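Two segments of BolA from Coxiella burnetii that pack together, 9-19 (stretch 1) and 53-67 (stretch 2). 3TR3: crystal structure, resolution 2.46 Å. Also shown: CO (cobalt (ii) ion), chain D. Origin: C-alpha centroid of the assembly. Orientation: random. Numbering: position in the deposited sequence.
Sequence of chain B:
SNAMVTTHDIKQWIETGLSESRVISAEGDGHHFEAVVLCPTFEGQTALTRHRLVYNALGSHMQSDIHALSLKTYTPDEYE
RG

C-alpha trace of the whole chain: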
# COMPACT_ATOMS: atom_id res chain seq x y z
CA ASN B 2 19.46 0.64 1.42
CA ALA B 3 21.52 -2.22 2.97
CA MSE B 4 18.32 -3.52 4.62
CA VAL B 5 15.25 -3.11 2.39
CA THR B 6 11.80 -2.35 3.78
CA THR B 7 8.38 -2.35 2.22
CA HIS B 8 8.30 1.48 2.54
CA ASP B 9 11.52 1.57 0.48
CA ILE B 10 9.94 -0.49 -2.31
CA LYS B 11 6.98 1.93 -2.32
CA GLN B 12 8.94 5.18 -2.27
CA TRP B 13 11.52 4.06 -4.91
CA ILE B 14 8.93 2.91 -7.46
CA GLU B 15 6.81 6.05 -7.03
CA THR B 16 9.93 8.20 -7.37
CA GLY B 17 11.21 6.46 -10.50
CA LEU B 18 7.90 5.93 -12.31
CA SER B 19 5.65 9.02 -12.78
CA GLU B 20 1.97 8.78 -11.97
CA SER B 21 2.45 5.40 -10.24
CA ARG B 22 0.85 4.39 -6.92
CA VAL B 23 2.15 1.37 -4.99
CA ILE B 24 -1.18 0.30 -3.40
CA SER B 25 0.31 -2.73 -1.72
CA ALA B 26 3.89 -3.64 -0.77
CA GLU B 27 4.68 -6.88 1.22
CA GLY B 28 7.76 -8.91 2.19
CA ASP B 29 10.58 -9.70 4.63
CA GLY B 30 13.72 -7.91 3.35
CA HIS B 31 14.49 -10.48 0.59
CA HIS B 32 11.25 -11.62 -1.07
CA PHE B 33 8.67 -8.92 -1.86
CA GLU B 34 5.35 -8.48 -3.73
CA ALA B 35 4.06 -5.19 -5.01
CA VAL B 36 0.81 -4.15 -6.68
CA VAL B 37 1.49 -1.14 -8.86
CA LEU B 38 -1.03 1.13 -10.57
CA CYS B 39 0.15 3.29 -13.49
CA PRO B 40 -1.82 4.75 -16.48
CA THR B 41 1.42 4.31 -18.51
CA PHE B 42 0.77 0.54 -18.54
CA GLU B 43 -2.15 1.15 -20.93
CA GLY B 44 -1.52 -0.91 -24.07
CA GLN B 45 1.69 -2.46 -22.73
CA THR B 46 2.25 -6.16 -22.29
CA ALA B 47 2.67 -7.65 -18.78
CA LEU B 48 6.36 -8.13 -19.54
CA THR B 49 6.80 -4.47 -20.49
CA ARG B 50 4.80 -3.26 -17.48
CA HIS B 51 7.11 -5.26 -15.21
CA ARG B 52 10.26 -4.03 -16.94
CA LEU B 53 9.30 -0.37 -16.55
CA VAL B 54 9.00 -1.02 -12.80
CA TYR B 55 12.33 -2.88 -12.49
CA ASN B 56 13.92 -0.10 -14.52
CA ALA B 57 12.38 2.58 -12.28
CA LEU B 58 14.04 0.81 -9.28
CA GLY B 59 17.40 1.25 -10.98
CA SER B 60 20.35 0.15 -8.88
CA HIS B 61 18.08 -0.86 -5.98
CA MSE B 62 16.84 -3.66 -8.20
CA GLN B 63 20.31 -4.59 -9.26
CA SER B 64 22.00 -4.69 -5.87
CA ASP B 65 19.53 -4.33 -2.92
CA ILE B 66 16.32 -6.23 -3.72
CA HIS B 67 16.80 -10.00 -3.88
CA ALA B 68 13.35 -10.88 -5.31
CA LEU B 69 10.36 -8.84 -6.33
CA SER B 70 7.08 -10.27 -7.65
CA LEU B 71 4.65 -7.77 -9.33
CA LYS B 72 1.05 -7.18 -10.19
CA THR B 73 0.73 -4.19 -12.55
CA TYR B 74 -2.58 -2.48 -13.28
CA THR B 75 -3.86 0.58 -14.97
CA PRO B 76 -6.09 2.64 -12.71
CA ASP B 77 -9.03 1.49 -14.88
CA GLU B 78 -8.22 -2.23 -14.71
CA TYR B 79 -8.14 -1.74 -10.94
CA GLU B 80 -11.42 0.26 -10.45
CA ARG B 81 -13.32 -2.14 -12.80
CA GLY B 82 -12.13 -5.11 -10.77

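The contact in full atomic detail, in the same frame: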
# COMPACT_ATOMS: atom_id res chain seq x y z
N ASP B 9 10.54 1.36 1.52
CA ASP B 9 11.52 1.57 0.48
C ASP B 9 10.93 1.22 -0.90
O ASP B 9 10.98 2.02 -1.82
CB ASP B 9 12.76 0.71 0.72
CG ASP B 9 13.60 1.20 1.89
OD1 ASP B 9 13.60 2.41 2.19
OD2 ASP B 9 14.25 0.33 2.51
N ILE B 10 10.42 -0.00 -1.04
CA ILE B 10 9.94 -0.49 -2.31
C ILE B 10 8.93 0.54 -2.85
O ILE B 10 8.96 0.89 -4.04
CB ILE B 10 9.22 -1.87 -2.17
CG1 ILE B 10 10.16 -2.96 -1.62
CG2 ILE B 10 8.60 -2.30 -3.50
CD1 ILE B 10 11.37 -3.24 -2.43
N LYS B 11 8.06 1.03 -1.95
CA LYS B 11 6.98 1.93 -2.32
C LYS B 11 7.45 3.32 -2.73
O LYS B 11 6.99 3.86 -3.75
CB LYS B 11 5.94 2.04 -1.19
CG LYS B 11 5.13 3.32 -1.20
CD LYS B 11 3.94 3.22 -0.24
CE LYS B 11 3.40 4.60 0.11
NZ LYS B 11 2.48 5.15 -0.90
N GLN B 12 8.36 3.89 -1.93
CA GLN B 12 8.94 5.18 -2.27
C GLN B 12 9.78 5.18 -3.58
O GLN B 12 9.67 6.10 -4.37
CB GLN B 12 9.77 5.71 -1.10
CG GLN B 12 8.91 6.09 0.11
CD GLN B 12 9.69 6.81 1.22
OE1 GLN B 12 10.84 6.44 1.55
NE2 GLN B 12 9.08 7.85 1.79
N TRP B 13 10.61 4.15 -3.78
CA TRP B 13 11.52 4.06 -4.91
C TRP B 13 10.75 3.94 -6.23
O TRP B 13 11.08 4.61 -7.20
CB TRP B 13 12.46 2.86 -4.76
CG TRP B 13 13.46 2.95 -3.64
CD1 TRP B 13 13.91 4.09 -3.02
CD2 TRP B 13 14.13 1.86 -2.98
NE1 TRP B 13 14.82 3.77 -2.04
CE2 TRP B 13 14.98 2.41 -1.99
CE3 TRP B 13 14.10 0.46 -3.14
CZ2 TRP B 13 15.78 1.63 -1.15
CZ3 TRP B 13 14.90 -0.32 -2.32
CH2 TRP B 13 15.74 0.27 -1.33
N ILE B 14 9.72 3.10 -6.26
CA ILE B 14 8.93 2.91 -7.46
C ILE B 14 8.14 4.17 -7.79
O ILE B 14 8.10 4.59 -8.93
CB ILE B 14 7.99 1.73 -7.35
CG1 ILE B 14 8.76 0.42 -7.18
CG2 ILE B 14 7.08 1.67 -8.56
CD1 ILE B 14 7.80 -0.79 -6.87
N GLU B 15 7.53 4.79 -6.79
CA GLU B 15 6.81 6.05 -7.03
C GLU B 15 7.71 7.23 -7.42
O GLU B 15 7.28 8.17 -8.06
CB GLU B 15 5.91 6.41 -5.85
CG GLU B 15 4.82 5.36 -5.61
CD GLU B 15 4.02 5.61 -4.33
OE1 GLU B 15 4.48 6.40 -3.48
OE2 GLU B 15 2.93 5.01 -4.20
N THR B 16 8.97 7.17 -7.02
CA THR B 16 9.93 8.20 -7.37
C THR B 16 10.36 7.99 -8.81
O THR B 16 10.35 8.93 -9.58
CB THR B 16 11.15 8.16 -6.43
OG1 THR B 16 10.75 8.67 -5.15
CG2 THR B 16 12.30 9.02 -6.95
N GLY B 17 10.69 6.76 -9.17
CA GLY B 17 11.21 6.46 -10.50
C GLY B 17 10.17 6.42 -11.62
O GLY B 17 10.51 6.63 -12.77
N LEU B 18 8.92 6.15 -11.29
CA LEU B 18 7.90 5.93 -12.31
C LEU B 18 6.74 6.91 -12.13
O LEU B 18 5.95 6.76 -11.21
CB LEU B 18 7.43 4.48 -12.25
CG LEU B 18 6.43 4.09 -13.34
CD1 LEU B 18 7.16 4.06 -14.64
CD2 LEU B 18 5.75 2.77 -13.11
N SER B 19 6.65 7.94 -12.98
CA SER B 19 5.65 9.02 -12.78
C SER B 19 4.23 8.53 -12.85
O SER B 19 3.91 7.63 -13.64
CB SER B 19 5.84 10.18 -13.75
OG SER B 19 6.99 10.91 -13.36
N LEU B 53 9.30 -1.79 -16.91
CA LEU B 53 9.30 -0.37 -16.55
C LEU B 53 9.53 -0.20 -15.03
O LEU B 53 10.26 0.71 -14.61
CB LEU B 53 8.00 0.30 -16.98
CG LEU B 53 7.97 0.79 -18.42
CD1 LEU B 53 6.60 1.42 -18.78
CD2 LEU B 53 9.14 1.77 -18.68
N VAL B 54 8.91 -1.09 -14.24
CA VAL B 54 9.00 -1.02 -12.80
C VAL B 54 10.41 -1.39 -12.32
O VAL B 54 11.01 -0.65 -11.52
CB VAL B 54 7.90 -1.89 -12.11
CG1 VAL B 54 8.18 -1.97 -10.62
CG2 VAL B 54 6.49 -1.33 -12.37
N TYR B 55 10.96 -2.49 -12.83
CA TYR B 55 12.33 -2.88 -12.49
C TYR B 55 13.31 -1.80 -12.91
O TYR B 55 14.32 -1.58 -12.24
CB TYR B 55 12.72 -4.18 -13.18
CG TYR B 55 11.91 -5.38 -12.79
CD1 TYR B 55 11.48 -5.53 -11.47
CD2 TYR B 55 11.57 -6.37 -13.72
CE1 TYR B 55 10.73 -6.63 -11.09
CE2 TYR B 55 10.80 -7.48 -13.33
CZ TYR B 55 10.39 -7.61 -12.01
OH TYR B 55 9.64 -8.70 -11.56
N ASN B 56 13.04 -1.15 -14.04
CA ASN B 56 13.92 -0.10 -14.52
C ASN B 56 13.84 1.17 -13.66
O ASN B 56 14.86 1.79 -13.37
CB ASN B 56 13.62 0.19 -16.01
CG ASN B 56 14.54 1.24 -16.60
OD1 ASN B 56 14.22 2.43 -16.55
ND2 ASN B 56 15.67 0.80 -17.17
N ALA B 57 12.62 1.54 -13.27
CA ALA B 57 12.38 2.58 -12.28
C ALA B 57 13.11 2.35 -10.94
O ALA B 57 13.42 3.30 -10.26
CB ALA B 57 10.86 2.74 -12.04
N LEU B 58 13.37 1.09 -10.55
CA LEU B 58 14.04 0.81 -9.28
C LEU B 58 15.55 0.90 -9.41
O LEU B 58 16.28 0.88 -8.40
CB LEU B 58 13.64 -0.56 -8.72
CG LEU B 58 12.27 -0.69 -8.06
CD1 LEU B 58 11.82 -2.12 -8.02
CD2 LEU B 58 12.25 -0.09 -6.65
N GLY B 59 16.01 1.01 -10.66
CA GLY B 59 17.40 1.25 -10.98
C GLY B 59 18.37 0.33 -10.28
O GLY B 59 18.25 -0.89 -10.38
N SER B 60 19.31 0.92 -9.55
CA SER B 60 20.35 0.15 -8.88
C SER B 60 19.84 -0.61 -7.65
O SER B 60 20.46 -1.57 -7.22
CB SER B 60 21.51 1.08 -8.51
OG SER B 60 21.15 1.94 -7.46
N HIS B 61 18.71 -0.17 -7.08
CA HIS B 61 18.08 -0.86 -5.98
C HIS B 61 17.72 -2.28 -6.41
O HIS B 61 17.91 -3.26 -5.66
CB HIS B 61 16.84 -0.10 -5.48
CG HIS B 61 17.15 1.25 -4.93
ND1 HIS B 61 18.03 1.46 -3.88
CD2 HIS B 61 16.73 2.49 -5.31
CE1 HIS B 61 18.12 2.75 -3.62
NE2 HIS B 61 17.34 3.40 -4.48
N MSE B 62 17.22 -2.38 -7.64
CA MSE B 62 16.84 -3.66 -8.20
C MSE B 62 18.06 -4.51 -8.49
O MSE B 62 18.03 -5.74 -8.44
CB MSE B 62 16.03 -3.48 -9.49
CG MSE B 62 15.22 -4.73 -9.89
SE MSE B 62 14.02 -5.52 -8.46
CE MSE B 62 14.76 -7.32 -8.25
N GLN B 63 19.16 -3.85 -8.80
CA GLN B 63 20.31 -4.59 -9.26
C GLN B 63 21.03 -5.17 -8.08
O GLN B 63 21.45 -6.33 -8.13
CB GLN B 63 21.21 -3.66 -10.08
CG GLN B 63 22.63 -4.13 -10.24
CD GLN B 63 23.50 -3.13 -10.99
OE1 GLN B 63 23.36 -1.91 -10.81
NE2 GLN B 63 24.43 -3.64 -11.83
N SER B 64 21.16 -4.37 -7.03
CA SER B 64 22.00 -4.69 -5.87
C SER B 64 21.29 -4.95 -4.52
O SER B 64 21.79 -5.71 -3.70
CB SER B 64 23.02 -3.56 -5.67
OG SER B 64 24.01 -3.64 -6.68
N ASP B 65 20.14 -4.31 -4.27
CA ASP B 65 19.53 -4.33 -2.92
C ASP B 65 18.36 -5.29 -2.74
O ASP B 65 18.21 -5.87 -1.67
CB ASP B 65 19.05 -2.93 -2.51
CG ASP B 65 20.17 -1.90 -2.52
OD1 ASP B 65 21.37 -2.29 -2.43
OD2 ASP B 65 19.83 -0.70 -2.61
N ILE B 66 17.54 -5.44 -3.79
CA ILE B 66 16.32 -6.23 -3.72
C ILE B 66 16.56 -7.61 -4.30
O ILE B 66 16.79 -7.74 -5.49
CB ILE B 66 15.17 -5.55 -4.47
CG1 ILE B 66 14.98 -4.11 -4.02
CG2 ILE B 66 13.87 -6.32 -4.37
CD1 ILE B 66 13.92 -3.41 -4.81
N HIS B 67 16.52 -8.64 -3.45
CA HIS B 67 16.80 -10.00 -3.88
C HIS B 67 15.71 -10.52 -4.84
O HIS B 67 16.02 -11.07 -5.91
CB HIS B 67 17.06 -10.89 -2.63
CG HIS B 67 16.92 -12.37 -2.86
ND1 HIS B 67 17.91 -13.15 -3.42
CD2 HIS B 67 15.91 -13.22 -2.53
CE1 HIS B 67 17.50 -14.41 -3.47
NE2 HIS B 67 16.29 -14.47 -2.94
CO CO D . 15.45 -16.43 -2.23

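The contact joins helix 9-17 to a stretch that runs through helix 53-57 and a second helical segment. The axes of helices 9-17 and 53-57 cross at 103°, close to perpendicular, and come within 8.9 Å of each other. Together the two stretches bury 549 Å². No hydrogen bond passes between them. The contact rests on apolar packing and one aromatic stack.

The aromatic pair is Trp13 and His61. The six-membered ring of Trp13 and the ring of His61 stack face to face, with centroids 3.6 Å apart and planes at 2°. Trp13 NE1 lies 3.5 Å from His61 NE2. This is a stacking distance and not a hydrogen bond, since each atom sits over the face of the other ring. His61 CB adds a CH-pi contact, 4.0 Å from the centroid of the Trp13 six-membered ring. Both residues point their CA-to-CB bonds toward the partner stretch. Trp13 has the largest area covered by the other stretch, 100 Å².

The His61 ring is also held from its own side. His61 ND1 donates a hydrogen bond to Asp65 OD2 at 3.1 Å, and the angle of 170° is nearly straight. This bond fixes one edge of the imidazole while its face remains free to stack on Trp13. Asp65 OD2 is also hydrogen-bonded elsewhere in the structure. It reaches Trp13 only loosely, with OD2 4.4 Å from Trp13 CH2.

The apolar contacts centre on Leu58. Its CA-to-CB bond points sideways, but the end of the side chain comes nearer to helix 9-17. Leu58 CD2 lies 3.5 Å from Trp13 CB and 3.6 Å from Ile14 CG1, so one methyl group touches two residues. Ile66 CD1 makes the closest approach of its residue, 3.5 Å from Ile10 CD1 and 4.1 Å from Trp13 CZ3, near the plane of the indole and at its edge. Val54 uses both of its methyls: CG1 is 3.9 Å from Ile14 CD1, and CG2 is 4.2 Å from Leu18 CD2.

Backbone proximity is greatest at Gly17 and Ala57, whose CA atoms are 4.4 Å apart. Ala57 CB lies 3.8 Å from Gly17 C and 3.9 Å from Leu18 CB. The lack of a side chain on Gly17 allows this approach. A CB placed ideally on Gly17 would lie 2.4 Å from Ala57 O, which is a clash. Leu18, the first residue after the helix to leave helical phi/psi, still points its CA-to-CB bond toward stretch 2.

Other side-chain polar pairs include two within stretch 1. Lys11 NZ forms a salt bridge with Glu15 OE2 at 3.3 Å, and its hydrogen-bond component is weak; Glu15 OE2 is also hydrogen-bonded elsewhere in the structure. Both residues point their CA-to-CB bonds away from the contact. Thr16 OG1 donates to Gln12 O at 2.9 Å, one turn back along the helix. Beyond the contact, His67 NE2 binds the cobalt ion CO at 2.2 Å.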